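Local coordinates for vacuolar protein sorting-associated protein 54 (Mus musculus, PDB 3N1E) that probably serves, as a subunit of the GARP tethering complex, in retrograde transport from endosomes to the trans-Golgi network, this chain being its C-terminal domain, at residues C58-F69 against F118-L129. Residues are numbered along the deposited sequence; the frame is centred on the assembly and turned at random. Where two conformers were deposited one is given.
Sequences CKQMTKMHEAIF and FYTGNLQALKGL
H65 holds its CG anti to the backbone N (chi1 -178°), which swings the imidazole off helix 52-68 onto L126 and K127 in the turn following helix 107-124. There NE2 donates to K127 O at 2.9 Å, the oxygen lying at the ring edge and accepting the N-H on a lone pair in the carbonyl plane, with an N-H...O angle of 152°. One face of the ring is covered by L126, whose CB sits 3.8 Å from the centroid in a CH-pi contact. K127 CB also packs 3.8 Å from F69 CE1, the two side chains crossing at about a right angle.

Where the nearly parallel helices face each other, C58 SG fits between F118 and Y119. It touches F118 CE2 at 3.6 Å and meets both rings obliquely as sulfur-aromatic contacts; Y119 itself stacks on Y88 and hydrogen-bonds through its OH to N85 ND2 of helix 74-98. The N122 chi1 of -178° carries its amide across to C58, CG 3.6 Å from C58 CB; OD1 and C58 O, both acceptors, are not bonded. In the modelled conformer of T62, OG1 donates to C58 O of its own helix, and water 1 tentatively links it to N122 ND2 through a weak bond.

The type II turn from L126 to L129 is thus joined to helix 52-68 by a directional bond that requires a proton on NE2 and, with L126 over the ring face, would fix the imidazole's rotation.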
# COMPACT_ATOMS: atom_id res chain seq x y z
N CYS A 58 7.98 3.55 -3.30
CA CYS A 58 7.01 4.55 -3.76
C CYS A 58 6.87 4.60 -5.27
O CYS A 58 5.76 4.79 -5.77
CB CYS A 58 7.32 5.94 -3.18
SG CYS A 58 7.08 5.96 -1.38
N LYS A 59 7.98 4.41 -6.00
CA LYS A 59 7.89 4.35 -7.45
C LYS A 59 6.99 3.19 -7.90
O LYS A 59 6.14 3.38 -8.78
CB LYS A 59 9.28 4.22 -8.10
CG LYS A 59 9.26 4.36 -9.61
CD LYS A 59 10.65 4.62 -10.20
CE LYS A 59 10.53 5.48 -11.47
NZ LYS A 59 11.34 5.03 -12.65
N GLN A 60 7.14 2.02 -7.28
CA GLN A 60 6.31 0.86 -7.67
C GLN A 60 4.85 1.01 -7.29
O GLN A 60 3.97 0.58 -8.04
CB GLN A 60 6.90 -0.48 -7.21
CG GLN A 60 8.31 -0.72 -7.70
CD GLN A 60 8.49 -0.50 -9.19
OE1 GLN A 60 7.72 -0.99 -10.00
NE2 GLN A 60 9.49 0.30 -9.55
N MET A 61 4.58 1.67 -6.16
CA MET A 61 3.22 1.98 -5.73
C MET A 61 2.55 2.91 -6.74
O MET A 61 1.39 2.74 -7.10
CB MET A 61 3.25 2.64 -4.34
CG MET A 61 3.70 1.72 -3.22
SD MET A 61 2.34 0.69 -2.69
CE MET A 61 1.71 0.25 -4.30
N THR A 62 3.31 3.89 -7.21
CA THR A 62 2.86 4.84 -8.22
C THR A 62 2.56 4.12 -9.53
O THR A 62 1.53 4.35 -10.16
CB THR A 62 3.95 5.91 -8.46
OG1 THR A 62 4.04 6.73 -7.29
CG2 THR A 62 3.65 6.78 -9.68
N LYS A 63 3.48 3.25 -9.94
CA LYS A 63 3.31 2.54 -11.21
C LYS A 63 2.10 1.60 -11.12
O LYS A 63 1.37 1.44 -12.10
CB LYS A 63 4.57 1.76 -11.58
CG LYS A 63 5.72 2.61 -12.06
CD LYS A 63 5.53 3.11 -13.49
CE LYS A 63 6.81 3.80 -13.98
NZ LYS A 63 6.50 4.98 -14.84
N MET A 64 1.91 0.99 -9.95
CA MET A 64 0.78 0.09 -9.74
C MET A 64 -0.53 0.88 -9.88
O MET A 64 -1.47 0.43 -10.54
CB MET A 64 0.82 -0.55 -8.36
CG MET A 64 -0.32 -1.52 -8.17
SD MET A 64 -0.31 -2.23 -6.55
CE MET A 64 -1.24 -1.05 -5.59
N HIS A 65 -0.56 2.07 -9.29
CA HIS A 65 -1.76 2.90 -9.33
C HIS A 65 -2.07 3.28 -10.78
O HIS A 65 -3.23 3.22 -11.21
CB HIS A 65 -1.54 4.15 -8.48
CG HIS A 65 -2.73 5.06 -8.40
ND1 HIS A 65 -2.95 6.07 -9.32
CD2 HIS A 65 -3.76 5.11 -7.53
CE1 HIS A 65 -4.07 6.70 -9.01
NE2 HIS A 65 -4.58 6.14 -7.93
N GLU A 66 -1.02 3.64 -11.53
CA GLU A 66 -1.19 4.00 -12.95
C GLU A 66 -1.73 2.83 -13.77
O GLU A 66 -2.57 3.02 -14.68
CB GLU A 66 0.13 4.51 -13.53
CG GLU A 66 0.47 5.93 -13.07
CD GLU A 66 1.92 6.33 -13.31
OE1 GLU A 66 2.69 5.52 -13.89
OE2 GLU A 66 2.29 7.45 -12.92
N ALA A 67 -1.26 1.62 -13.45
CA ALA A 67 -1.65 0.42 -14.18
C ALA A 67 -3.12 0.03 -13.95
O ALA A 67 -3.76 -0.52 -14.86
CB ALA A 67 -0.72 -0.74 -13.81
N ILE A 68 -3.64 0.25 -12.74
CA ILE A 68 -5.00 -0.26 -12.39
C ILE A 68 -6.09 0.81 -12.31
O ILE A 68 -7.27 0.49 -12.09
CB ILE A 68 -5.03 -1.14 -11.09
CG1 ILE A 68 -4.46 -0.44 -9.85
CG2 ILE A 68 -4.24 -2.40 -11.30
CD1 ILE A 68 -5.23 0.72 -9.28
N PHE A 69 -5.70 2.07 -12.47
CA PHE A 69 -6.64 3.15 -12.29
C PHE A 69 -7.91 2.98 -13.14
O PHE A 69 -9.03 3.17 -12.64
CB PHE A 69 -6.01 4.50 -12.57
CG PHE A 69 -6.91 5.64 -12.20
CD1 PHE A 69 -7.13 5.96 -10.86
CD2 PHE A 69 -7.60 6.34 -13.18
CE1 PHE A 69 -8.00 6.99 -10.50
CE2 PHE A 69 -8.47 7.39 -12.82
CZ PHE A 69 -8.67 7.70 -11.48
N PHE A 118 7.60 10.66 3.57
CA PHE A 118 7.69 10.57 2.10
C PHE A 118 6.69 9.52 1.54
O PHE A 118 5.94 9.78 0.60
CB PHE A 118 9.13 10.27 1.67
CG PHE A 118 9.28 10.07 0.19
CD1 PHE A 118 9.33 11.18 -0.64
CD2 PHE A 118 9.37 8.80 -0.35
CE1 PHE A 118 9.46 11.02 -2.04
CE2 PHE A 118 9.53 8.62 -1.76
CZ PHE A 118 9.58 9.73 -2.58
N TYR A 119 6.66 8.34 2.16
CA TYR A 119 5.74 7.27 1.78
C TYR A 119 4.29 7.71 1.84
O TYR A 119 3.52 7.48 0.92
CB TYR A 119 5.95 6.06 2.71
CG TYR A 119 4.91 4.96 2.56
CD1 TYR A 119 3.76 4.97 3.33
CD2 TYR A 119 5.08 3.92 1.62
CE1 TYR A 119 2.79 3.98 3.19
CE2 TYR A 119 4.11 2.93 1.49
CZ TYR A 119 3.00 2.96 2.29
OH TYR A 119 2.02 2.01 2.21
N THR A 120 3.90 8.31 2.96
CA THR A 120 2.51 8.73 3.17
C THR A 120 2.09 9.82 2.17
O THR A 120 0.97 9.78 1.62
CB THR A 120 2.33 9.25 4.61
OG1 THR A 120 2.67 8.21 5.55
CG2 THR A 120 0.92 9.66 4.85
N GLY A 121 2.98 10.79 1.98
CA GLY A 121 2.76 11.89 1.04
C GLY A 121 2.56 11.35 -0.37
O GLY A 121 1.61 11.74 -1.08
N ASN A 122 3.47 10.47 -0.80
CA ASN A 122 3.36 9.84 -2.08
C ASN A 122 2.00 9.13 -2.24
O ASN A 122 1.34 9.28 -3.29
CB ASN A 122 4.47 8.79 -2.25
CG ASN A 122 4.43 8.13 -3.59
OD1 ASN A 122 4.04 6.96 -3.72
ND2 ASN A 122 4.78 8.89 -4.61
N LEU A 123 1.65 8.30 -1.26
CA LEU A 123 0.41 7.50 -1.36
C LEU A 123 -0.81 8.39 -1.45
O LEU A 123 -1.64 8.22 -2.37
CB LEU A 123 0.30 6.54 -0.16
CG LEU A 123 -0.79 5.47 -0.18
CD1 LEU A 123 -0.39 4.39 0.84
CD2 LEU A 123 -2.17 6.03 0.14
N GLN A 124 -0.91 9.36 -0.55
CA GLN A 124 -2.11 10.17 -0.40
C GLN A 124 -2.27 11.16 -1.56
O GLN A 124 -3.39 11.65 -1.80
CB GLN A 124 -2.18 10.82 0.98
CG GLN A 124 -2.47 9.74 2.04
CD GLN A 124 -2.49 10.23 3.48
OE1 GLN A 124 -1.87 11.23 3.83
NE2 GLN A 124 -3.21 9.49 4.33
N ALA A 125 -1.19 11.39 -2.29
CA ALA A 125 -1.23 12.25 -3.49
C ALA A 125 -1.73 11.54 -4.75
O ALA A 125 -2.00 12.19 -5.78
CB ALA A 125 0.11 12.86 -3.72
N LEU A 126 -1.88 10.22 -4.69
CA LEU A 126 -2.47 9.46 -5.80
C LEU A 126 -3.99 9.64 -5.88
O LEU A 126 -4.67 9.69 -4.85
CB LEU A 126 -2.09 7.98 -5.66
CG LEU A 126 -0.60 7.70 -5.79
CD1 LEU A 126 -0.29 6.27 -5.35
CD2 LEU A 126 -0.07 7.99 -7.22
N LYS A 127 -4.52 9.75 -7.11
CA LYS A 127 -5.97 10.01 -7.28
C LYS A 127 -6.81 9.00 -6.55
O LYS A 127 -6.64 7.79 -6.73
CB LYS A 127 -6.36 9.97 -8.76
CG LYS A 127 -5.85 11.11 -9.58
CD LYS A 127 -6.47 11.01 -10.98
CE LYS A 127 -5.42 11.20 -12.08
NZ LYS A 127 -6.07 11.32 -13.42
N GLY A 128 -7.74 9.51 -5.74
CA GLY A 128 -8.67 8.68 -4.96
C GLY A 128 -8.19 8.26 -3.58
O GLY A 128 -8.98 7.69 -2.81
N LEU A 129 -6.93 8.53 -3.25
CA LEU A 129 -6.36 8.00 -2.00
C LEU A 129 -6.15 9.02 -0.88
O LEU A 129 -5.58 8.70 0.17
CB LEU A 129 -5.04 7.26 -2.29
CG LEU A 129 -5.08 6.16 -3.37
CD1 LEU A 129 -3.74 5.44 -3.34
CD2 LEU A 129 -6.23 5.16 -3.15
O HOH W 1 3.57 9.40 -7.48